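Local atomic coordinates of dihydropyrimidinase (Brevibacillus agri, PDB entry 3SFW), a protein that probably catalyses the reversible zinc-dependent hydrolytic ring opening of dihydropyrimidines. Residues A173-A184 against A231-H239; K371-K382 against V453-P461. One frame throughout, in Å; residues are numbered along the deposited sequence.

Interaction 1: residues A173-A184 against A231-H239; sequences AKELGALVQVHA and ADAQLYVVH. With ZN (zinc ion), chain D.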
loop_
_atom_site.group_PDB
_atom_site.type_symbol
_atom_site.label_atom_id
_atom_site.label_comp_id
_atom_site.label_asym_id
_atom_site.label_seq_id
_atom_site.Cartn_x
_atom_site.Cartn_y
_atom_site.Cartn_z
ATOM N N ALA A 173 29.052 -3.091 6.416
ATOM C CA ALA A 173 28.729 -1.761 6.938
ATOM C C ALA A 173 27.993 -1.817 8.278
ATOM O O ALA A 173 28.243 -0.980 9.151
ATOM C CB ALA A 173 27.893 -0.938 5.884
ATOM N N LYS A 174 27.041 -2.732 8.420
ATOM C CA LYS A 174 26.367 -2.862 9.704
ATOM C C LYS A 174 27.380 -3.222 10.794
ATOM O O LYS A 174 27.340 -2.664 11.893
ATOM C CB LYS A 174 25.275 -3.915 9.675
ATOM C CG LYS A 174 24.532 -3.915 11.034
ATOM C CD LYS A 174 23.956 -5.251 11.390
ATOM C CE LYS A 174 23.223 -5.191 12.779
ATOM N NZ LYS A 174 22.339 -3.981 12.910
ATOM N N GLU A 175 28.307 -4.117 10.464
ATOM C CA GLU A 175 29.317 -4.536 11.466
ATOM C C GLU A 175 30.167 -3.328 11.897
ATOM O O GLU A 175 30.579 -3.258 13.051
ATOM C CB GLU A 175 30.282 -5.568 10.865
ATOM C CG GLU A 175 29.715 -6.931 10.553
ATOM C CD GLU A 175 30.756 -7.851 9.890
ATOM O OE1 GLU A 175 30.341 -8.882 9.303
ATOM O OE2 GLU A 175 31.972 -7.508 9.885
ATOM N N LEU A 176 30.506 -2.442 10.951
ATOM C CA LEU A 176 31.516 -1.405 11.181
ATOM C C LEU A 176 30.907 -0.071 11.550
ATOM O O LEU A 176 31.611 0.807 12.076
ATOM C CB LEU A 176 32.400 -1.202 9.928
ATOM C CG LEU A 176 33.285 -2.421 9.556
ATOM C CD1 LEU A 176 33.958 -2.117 8.201
ATOM C CD2 LEU A 176 34.365 -2.644 10.619
ATOM N N GLY A 177 29.585 0.043 11.415
ATOM C CA GLY A 177 28.929 1.310 11.651
ATOM C C GLY A 177 29.040 2.289 10.470
ATOM O O GLY A 177 29.242 3.489 10.671
ATOM N N ALA A 178 28.946 1.766 9.245
ATOM C CA ALA A 178 28.912 2.647 8.084
ATOM C C ALA A 178 27.504 2.742 7.541
ATOM O O ALA A 178 26.738 1.775 7.603
ATOM C CB ALA A 178 29.872 2.136 6.962
ATOM N N LEU A 179 27.248 3.854 6.859
ATOM C CA LEU A 179 25.982 4.050 6.112
ATOM C C LEU A 179 26.280 3.678 4.642
ATOM O O LEU A 179 27.350 4.039 4.126
ATOM C CB LEU A 179 25.632 5.553 6.175
ATOM C CG LEU A 179 24.363 5.996 5.418
ATOM C CD1 LEU A 179 23.150 5.306 5.981
ATOM C CD2 LEU A 179 24.276 7.495 5.585
ATOM N N VAL A 180 25.401 2.887 4.023
ATOM C CA VAL A 180 25.568 2.513 2.601
ATOM C C VAL A 180 24.654 3.443 1.791
ATOM O O VAL A 180 23.462 3.500 2.038
ATOM C CB VAL A 180 25.210 1.043 2.343
ATOM C CG1 VAL A 180 25.308 0.739 0.825
ATOM C CG2 VAL A 180 26.221 0.127 3.079
ATOM N N GLN A 181 25.257 4.118 0.807
ATOM C CA GLN A 181 24.559 4.955 -0.154
ATOM C C GLN A 181 24.354 4.149 -1.426
ATOM O O GLN A 181 25.274 3.450 -1.846
ATOM C CB GLN A 181 25.426 6.119 -0.496
ATOM C CG GLN A 181 25.591 7.108 0.657
ATOM C CD GLN A 181 26.749 8.023 0.393
ATOM O OE1 GLN A 181 26.577 9.247 0.160
ATOM N NE2 GLN A 181 27.899 7.470 0.387
ATOM N N VAL A 182 23.191 4.286 -2.068
ATOM C CA VAL A 182 23.062 3.731 -3.411
ATOM C C VAL A 182 22.672 4.774 -4.439
ATOM O O VAL A 182 21.754 5.531 -4.210
ATOM C CB VAL A 182 22.031 2.579 -3.426
ATOM C CG1 VAL A 182 21.558 2.305 -4.778
ATOM C CG2 VAL A 182 22.625 1.327 -2.762
ATOM N N HIS A 183 23.231 4.635 -5.649
ATOM C CA HIS A 183 22.647 5.189 -6.878
ATOM C C HIS A 183 21.709 4.100 -7.414
ATOM O O HIS A 183 22.183 3.069 -7.920
ATOM C CB HIS A 183 23.758 5.489 -7.945
ATOM C CG HIS A 183 23.202 5.937 -9.272
ATOM N ND1 HIS A 183 23.446 7.187 -9.816
ATOM C CD2 HIS A 183 22.366 5.300 -10.137
ATOM C CE1 HIS A 183 22.814 7.279 -10.979
ATOM N NE2 HIS A 183 22.136 6.160 -11.186
ATOM N N ALA A 184 20.393 4.317 -7.284
ATOM C CA ALA A 184 19.433 3.213 -7.508
ATOM C C ALA A 184 18.722 3.397 -8.855
ATOM O O ALA A 184 17.593 3.907 -8.912
ATOM C CB ALA A 184 18.383 3.141 -6.342
ATOM N N ALA A 231 19.931 -7.510 5.658
ATOM C CA ALA A 231 21.174 -7.298 6.392
ATOM C C ALA A 231 20.996 -6.616 7.751
ATOM O O ALA A 231 22.002 -6.375 8.459
ATOM C CB ALA A 231 22.178 -6.482 5.520
ATOM N N ASP A 232 19.781 -6.136 8.035
ATOM C CA ASP A 232 19.529 -5.273 9.194
ATOM C C ASP A 232 20.435 -4.019 9.238
ATOM O O ASP A 232 20.947 -3.627 10.301
ATOM C CB ASP A 232 19.689 -6.076 10.491
ATOM C CG ASP A 232 19.155 -5.338 11.699
ATOM O OD1 ASP A 232 18.285 -4.474 11.534
ATOM O OD2 ASP A 232 19.587 -5.640 12.833
ATOM N N ALA A 233 20.664 -3.435 8.078
ATOM C CA ALA A 233 21.709 -2.406 7.940
ATOM C C ALA A 233 21.060 -1.022 7.819
ATOM O O ALA A 233 19.899 -0.828 8.222
ATOM C CB ALA A 233 22.572 -2.724 6.715
ATOM N N GLN A 234 21.819 -0.029 7.349
ATOM C CA GLN A 234 21.219 1.310 7.173
ATOM C C GLN A 234 21.555 1.829 5.777
ATOM O O GLN A 234 22.674 1.647 5.304
ATOM C CB GLN A 234 21.704 2.298 8.244
ATOM C CG GLN A 234 23.257 2.258 8.510
ATOM C CD GLN A 234 23.610 1.327 9.703
ATOM O OE1 GLN A 234 22.750 0.959 10.505
ATOM N NE2 GLN A 234 24.872 0.908 9.780
ATOM N N LEU A 235 20.560 2.423 5.097
ATOM C CA LEU A 235 20.659 2.705 3.669
ATOM C C LEU A 235 20.340 4.161 3.453
ATOM O O LEU A 235 19.426 4.697 4.089
ATOM C CB LEU A 235 19.608 1.869 2.886
ATOM C CG LEU A 235 19.607 2.108 1.351
ATOM C CD1 LEU A 235 20.880 1.398 0.738
ATOM C CD2 LEU A 235 18.355 1.453 0.756
ATOM N N TYR A 236 21.081 4.797 2.552
ATOM C CA TYR A 236 20.801 6.170 2.144
ATOM C C TYR A 236 20.689 6.206 0.621
ATOM O O TYR A 236 21.609 5.896 -0.075
ATOM C CB TYR A 236 21.928 7.070 2.647
ATOM C CG TYR A 236 21.815 8.538 2.286
ATOM C CD1 TYR A 236 22.201 8.997 1.016
ATOM C CD2 TYR A 236 21.523 9.491 3.281
ATOM C CE1 TYR A 236 22.237 10.382 0.721
ATOM C CE2 TYR A 236 21.512 10.859 3.005
ATOM C CZ TYR A 236 21.857 11.298 1.730
ATOM O OH TYR A 236 22.016 12.651 1.501
ATOM N N VAL A 237 19.497 6.476 0.127
ATOM C CA VAL A 237 19.253 6.478 -1.302
ATOM C C VAL A 237 19.554 7.874 -1.835
ATOM O O VAL A 237 18.850 8.842 -1.493
ATOM C CB VAL A 237 17.776 6.117 -1.632
ATOM C CG1 VAL A 237 17.610 5.986 -3.196
ATOM C CG2 VAL A 237 17.351 4.801 -0.910
ATOM N N VAL A 238 20.564 8.008 -2.710
ATOM C CA VAL A 238 20.943 9.361 -3.171
ATOM C C VAL A 238 19.995 9.740 -4.331
ATOM O O VAL A 238 19.335 8.873 -4.904
ATOM C CB VAL A 238 22.419 9.459 -3.697
ATOM C CG1 VAL A 238 23.424 8.962 -2.623
ATOM C CG2 VAL A 238 22.603 8.622 -4.985
ATOM N N HIS A 239 19.899 11.043 -4.586
ATOM C CA HIS A 239 19.066 11.589 -5.673
ATOM C C HIS A 239 17.805 10.769 -5.957
ATOM O O HIS A 239 17.627 10.288 -7.070
ATOM C CB HIS A 239 19.879 11.868 -6.992
ATOM C CG HIS A 239 20.743 10.723 -7.485
ATOM N ND1 HIS A 239 20.275 9.428 -7.638
ATOM C CD2 HIS A 239 22.009 10.731 -7.990
ATOM C CE1 HIS A 239 21.245 8.673 -8.156
ATOM N NE2 HIS A 239 22.293 9.452 -8.392
HETATM ZN ZN ZN D . 24.336 9.055 -9.070
HETATM O O HOH W 1 25.931 -0.232 12.213
HETATM O O HOH W 2 24.709 0.040 6.404
HETATM O O HOH W 3 18.945 6.673 -6.475
HETATM O O HOH W 4 26.157 8.924 -10.116
HETATM O O HOH W 5 24.085 10.071 -11.048
#
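Val180, Gln181 and Val182 pair in parallel with Leu235, Tyr236 and Val237, and four backbone hydrogen bonds tie the strands, the shortest from Tyr236 N to Val180 O at 2.8 Å. This buried middle is tightly packed. On one face of the sheet Leu179 CD2 meets Tyr236 CB at 3.8 Å, while the Gln181 side chain runs alongside the tyrosine in the same direction, its CG near Tyr236 CD1. On the other face Val182 CG2 rests on Leu235 CD1. Gln234 is buried too: its amide, brought round by a chi2 of -95°, sends NE2 to Ala178 O over 3.0 Å; the bond is nearly straight (173°), yet the donor sits above the carbonyl plane. A water joins the same NE2 to Lys174 O.

At the C-terminal ends of the strands His183 ND1 and His239 NE2 each bind the same zinc ion at 2.2 Å; carboxylated Lys150 and two waters are further ligands. His239 turns the edge of its ring to the face of His183, with CE1 above that face and the planes at 85°. Val238 CG2 lies over the centre of the His239 ring, and His183 NE2 bonds to Glu185.

The loose, solvent side is the exposed pair Lys174 and Asp232. Lys174, extended until a bend at chi4, brings NZ to Asp232 O at 3.0 Å and forms a salt bridge with Asp232 OD2 at 3.2 Å, in which the hydrogen bond is weak.

The parallel barrel sheet runs on through strands 258-263 and 311-312; on the other side Leu179 and Gln181 make backbone bonds to Leu149. Helix 163-176 packs on Val180 and Val182, helix 214-230 on Leu235 and Ala184.

Interaction 2: residues K371-K382 against V453-P461; sequences KVAKLFGMFPQK and VKRSTFARP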
loop_
_atom_site.group_PDB
_atom_site.type_symbol
_atom_site.label_atom_id
_atom_site.label_comp_id
_atom_site.label_asym_id
_atom_site.label_seq_id
_atom_site.Cartn_x
_atom_site.Cartn_y
_atom_site.Cartn_z
ATOM N N LYS A 371 20.455 17.691 9.401
ATOM C CA LYS A 371 20.203 16.246 9.193
ATOM C C LYS A 371 21.330 15.596 8.340
ATOM O O LYS A 371 21.651 14.402 8.471
ATOM C CB LYS A 371 18.800 16.012 8.585
ATOM C CG LYS A 371 18.282 14.571 8.737
ATOM C CD LYS A 371 18.292 14.117 10.243
ATOM C CE LYS A 371 17.525 14.995 11.220
ATOM N NZ LYS A 371 16.126 15.255 10.750
ATOM N N VAL A 372 21.927 16.394 7.476
ATOM C CA VAL A 372 23.059 15.915 6.691
ATOM C C VAL A 372 24.255 15.654 7.641
ATOM O O VAL A 372 24.850 14.585 7.598
ATOM C CB VAL A 372 23.529 17.007 5.687
ATOM C CG1 VAL A 372 24.790 16.514 4.918
ATOM C CG2 VAL A 372 22.386 17.380 4.681
ATOM N N ALA A 373 24.533 16.579 8.580
ATOM C CA ALA A 373 25.649 16.330 9.525
ATOM C C ALA A 373 25.387 15.068 10.347
ATOM O O ALA A 373 26.287 14.284 10.614
ATOM C CB ALA A 373 25.837 17.550 10.489
ATOM N N LYS A 374 24.147 14.891 10.766
ATOM C CA LYS A 374 23.811 13.780 11.627
ATOM C C LYS A 374 23.941 12.396 10.894
ATOM O O LYS A 374 24.565 11.454 11.403
ATOM C CB LYS A 374 22.391 13.992 12.148
ATOM C CG LYS A 374 22.359 15.081 13.254
ATOM C CD LYS A 374 20.942 15.463 13.588
ATOM C CE LYS A 374 20.946 16.382 14.848
ATOM N NZ LYS A 374 19.510 16.580 15.171
ATOM N N LEU A 375 23.459 12.327 9.661
ATOM C CA LEU A 375 23.501 11.064 8.923
ATOM C C LEU A 375 24.936 10.741 8.512
ATOM O O LEU A 375 25.254 9.591 8.300
ATOM C CB LEU A 375 22.625 11.138 7.658
ATOM C CG LEU A 375 21.131 11.056 8.004
ATOM C CD1 LEU A 375 20.223 11.349 6.742
ATOM C CD2 LEU A 375 20.836 9.663 8.593
ATOM N N PHE A 376 25.758 11.782 8.318
ATOM C CA PHE A 376 27.135 11.591 7.823
ATOM C C PHE A 376 28.217 11.786 8.893
ATOM O O PHE A 376 29.406 11.789 8.590
ATOM C CB PHE A 376 27.362 12.493 6.596
ATOM C CG PHE A 376 26.614 11.978 5.391
ATOM C CD1 PHE A 376 27.026 10.795 4.781
ATOM C CD2 PHE A 376 25.411 12.565 4.984
ATOM C CE1 PHE A 376 26.287 10.240 3.712
ATOM C CE2 PHE A 376 24.704 12.064 3.875
ATOM C CZ PHE A 376 25.087 10.850 3.292
ATOM N N GLY A 377 27.804 11.814 10.153
ATOM C CA GLY A 377 28.811 11.668 11.263
ATOM C C GLY A 377 29.651 12.923 11.467
ATOM O O GLY A 377 30.845 12.849 11.822
ATOM N N MET A 378 29.038 14.086 11.233
ATOM C CA MET A 378 29.752 15.379 11.331
ATOM C C MET A 378 29.093 16.235 12.401
ATOM O O MET A 378 29.414 17.376 12.522
ATOM C CB MET A 378 29.658 16.164 9.971
ATOM C CG MET A 378 30.370 15.431 8.786
ATOM S SD MET A 378 29.768 15.974 7.130
ATOM C CE MET A 378 30.592 17.541 7.021
ATOM N N PHE A 379 28.160 15.675 13.174
ATOM C CA PHE A 379 27.372 16.489 14.120
ATOM C C PHE A 379 27.909 16.169 15.526
ATOM O O PHE A 379 28.166 15.008 15.828
ATOM C CB PHE A 379 25.886 16.086 14.049
ATOM C CG PHE A 379 24.980 16.994 14.849
ATOM C CD1 PHE A 379 24.563 16.636 16.127
ATOM C CD2 PHE A 379 24.597 18.230 14.322
ATOM C CE1 PHE A 379 23.747 17.526 16.885
ATOM C CE2 PHE A 379 23.832 19.091 15.067
ATOM C CZ PHE A 379 23.387 18.727 16.330
ATOM N N PRO A 380 28.018 17.172 16.410
ATOM C CA PRO A 380 27.573 18.546 16.259
ATOM C C PRO A 380 28.708 19.483 15.866
ATOM O O PRO A 380 28.505 20.681 15.905
ATOM C CB PRO A 380 27.126 18.935 17.698
ATOM C CG PRO A 380 28.052 18.141 18.585
ATOM C CD PRO A 380 28.332 16.834 17.823
ATOM N N GLN A 381 29.871 18.962 15.475
ATOM C CA GLN A 381 30.954 19.864 14.994
ATOM C C GLN A 381 30.408 20.784 13.872
ATOM O O GLN A 381 30.663 22.014 13.852
ATOM C CB GLN A 381 32.162 19.062 14.427
ATOM C CG GLN A 381 33.231 20.001 13.819
ATOM C CD GLN A 381 34.387 19.300 13.053
ATOM O OE1 GLN A 381 35.222 19.969 12.445
ATOM N NE2 GLN A 381 34.412 17.982 13.057
ATOM N N LYS A 382 29.671 20.166 12.957
ATOM C CA LYS A 382 29.036 20.869 11.820
ATOM C C LYS A 382 27.510 20.752 11.914
ATOM O O LYS A 382 26.975 19.857 12.619
ATOM C CB LYS A 382 29.437 20.213 10.505
ATOM C CG LYS A 382 30.964 20.073 10.209
ATOM C CD LYS A 382 31.639 21.420 10.325
ATOM C CE LYS A 382 33.027 21.349 9.597
ATOM N NZ LYS A 382 33.700 22.672 9.781
ATOM N N VAL A 453 37.429 16.504 7.000
ATOM C CA VAL A 453 36.650 16.135 8.201
ATOM C C VAL A 453 36.595 14.628 8.365
ATOM O O VAL A 453 36.178 13.919 7.436
ATOM C CB VAL A 453 35.194 16.663 8.075
ATOM C CG1 VAL A 453 34.379 16.282 9.348
ATOM C CG2 VAL A 453 35.252 18.186 7.910
ATOM N N LYS A 454 37.161 14.121 9.466
ATOM C CA LYS A 454 37.118 12.668 9.762
ATOM C C LYS A 454 35.798 12.376 10.456
ATOM O O LYS A 454 35.495 12.995 11.483
ATOM C CB LYS A 454 38.299 12.250 10.698
ATOM C CG LYS A 454 39.659 12.021 9.996
ATOM C CD LYS A 454 40.730 11.476 11.004
ATOM C CE LYS A 454 41.839 10.565 10.354
ATOM N NZ LYS A 454 42.248 10.879 8.934
ATOM N N ARG A 455 34.945 11.571 9.824
ATOM C CA ARG A 455 33.573 11.446 10.277
ATOM C C ARG A 455 33.346 10.286 11.198
ATOM O O ARG A 455 34.094 9.293 11.169
ATOM C CB ARG A 455 32.661 11.380 9.039
ATOM C CG ARG A 455 32.847 12.685 8.211
ATOM C CD ARG A 455 32.009 12.714 6.900
ATOM N NE ARG A 455 32.380 11.621 5.995
ATOM C CZ ARG A 455 31.595 10.577 5.729
ATOM N NH1 ARG A 455 32.016 9.638 4.866
ATOM N NH2 ARG A 455 30.363 10.489 6.294
ATOM N N SER A 456 32.381 10.442 12.103
ATOM C CA SER A 456 32.108 9.417 13.084
ATOM C C SER A 456 31.281 8.275 12.497
ATOM O O SER A 456 30.650 8.429 11.432
ATOM C CB SER A 456 31.437 10.052 14.321
ATOM O OG SER A 456 30.201 10.607 13.957
ATOM N N THR A 457 31.322 7.122 13.154
ATOM C CA THR A 457 30.517 5.971 12.718
ATOM C C THR A 457 29.063 6.270 12.865
ATOM O O THR A 457 28.681 7.189 13.604
ATOM C CB THR A 457 30.866 4.679 13.464
ATOM O OG1 THR A 457 30.845 4.938 14.864
ATOM C CG2 THR A 457 32.306 4.196 13.052
ATOM N N PHE A 458 28.227 5.461 12.226
ATOM C CA PHE A 458 26.840 5.830 12.086
ATOM C C PHE A 458 26.060 5.768 13.388
ATOM O O PHE A 458 26.104 4.751 14.115
ATOM C CB PHE A 458 26.156 4.915 11.070
ATOM C CG PHE A 458 24.750 5.350 10.753
ATOM C CD1 PHE A 458 24.525 6.498 9.985
ATOM C CD2 PHE A 458 23.677 4.635 11.234
ATOM C CE1 PHE A 458 23.228 6.878 9.688
ATOM C CE2 PHE A 458 22.380 5.027 10.936
ATOM C CZ PHE A 458 22.172 6.150 10.199
ATOM N N ALA A 459 25.266 6.813 13.627
ATOM C CA ALA A 459 24.266 6.804 14.687
ATOM C C ALA A 459 22.951 7.339 14.105
ATOM O O ALA A 459 22.927 8.377 13.404
ATOM C CB ALA A 459 24.732 7.692 15.817
ATOM N N ARG A 460 21.844 6.673 14.406
ATOM C CA ARG A 460 20.562 7.171 13.885
ATOM C C ARG A 460 20.257 8.581 14.418
ATOM O O ARG A 460 20.466 8.865 15.612
ATOM C CB ARG A 460 19.444 6.199 14.230
ATOM C CG ARG A 460 19.574 4.858 13.460
ATOM C CD ARG A 460 18.382 3.971 13.720
ATOM N NE ARG A 460 18.316 3.560 15.113
ATOM C CZ ARG A 460 18.890 2.452 15.585
ATOM N NH1 ARG A 460 19.586 1.665 14.764
ATOM N NH2 ARG A 460 18.751 2.116 16.872
ATOM N N PRO A 461 19.716 9.444 13.558
ATOM C CA PRO A 461 19.405 10.792 14.005
ATOM C C PRO A 461 18.322 10.871 15.096
ATOM O O PRO A 461 18.431 11.844 15.911
ATOM C CB PRO A 461 18.962 11.515 12.735
ATOM C CG PRO A 461 18.419 10.454 11.835
ATOM C CD PRO A 461 19.269 9.189 12.175
HETATM O O HOH W 6 26.094 9.252 12.041
HETATM O O HOH W 7 23.262 10.975 14.067
HETATM O O HOH W 8 17.332 14.351 15.285
HETATM O O HOH W 9 28.037 8.330 7.434
HETATM O O HOH W 10 33.757 13.588 13.446
#
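Gly377 and Ser456 bring their backbones together, CA atoms 4.4 Å apart, where a Schellman motif with positive phi at Gly377 ends helix 361-376 and the irregular C-terminal tail passes by. Ser456 N bonds to Gly377 O at 2.9 Å, in the carbonyl plane and on a lone pair. One residue earlier, Arg455 NH2 reaches Phe376 O at 2.8 Å; a bend at chi3 (-61°) folds the guanidinium back to this carbonyl, and NH2 also lies at the edge of the Phe376 ring. The aliphatic part of the arginine is used as well, with CD 3.7 Å from Met378 CG. Val453 CG1 touches Met378 CG from the tail's upstream end.

Farther along, Leu375 CD2 touches both Phe458 CE1, at 3.8 Å, and Pro461 CD, at 3.9 Å. The Phe458 ring lies alongside this leucine and turns its edge to Leu375 O. Lys371, bent at three successive torsions, lays CD against Pro461 CB, while its NZ pairs with Asp366.

Carbonyls at the helix end are thus met by an arginine, a tail amide and waters, two of which link Lys374 O to Ala459. A cationic group here would probably offset the partial negative charge of the helix C-terminus, and Arg455 NH1 is held in addition by hydrogen bonds to Ser148 OG and Phe122 O.

Both segments of interaction 1 come earlier in the chain than those of interaction 2, and the centres of the two contacts lie about 14 Å apart. They touch directly: Gly177 O, just after helix 163-176, probably accepts a hydrogen bond from Phe458 N of the tail, and the Tyr236 ring meets Phe376 of helix 361-376 edge-to-face. The C-terminal tail therefore bridges the ends of two helices. Interaction 1 supplies zinc ligands at the C-terminal ends of parallel strands, as in the TIM-barrel amidohydrolases; interaction 2 fastens the tail at the opposite ends, where Arg460 and Pro461 also bond to a second subunit. Barrel, chain terminus and subunit interface are thus joined.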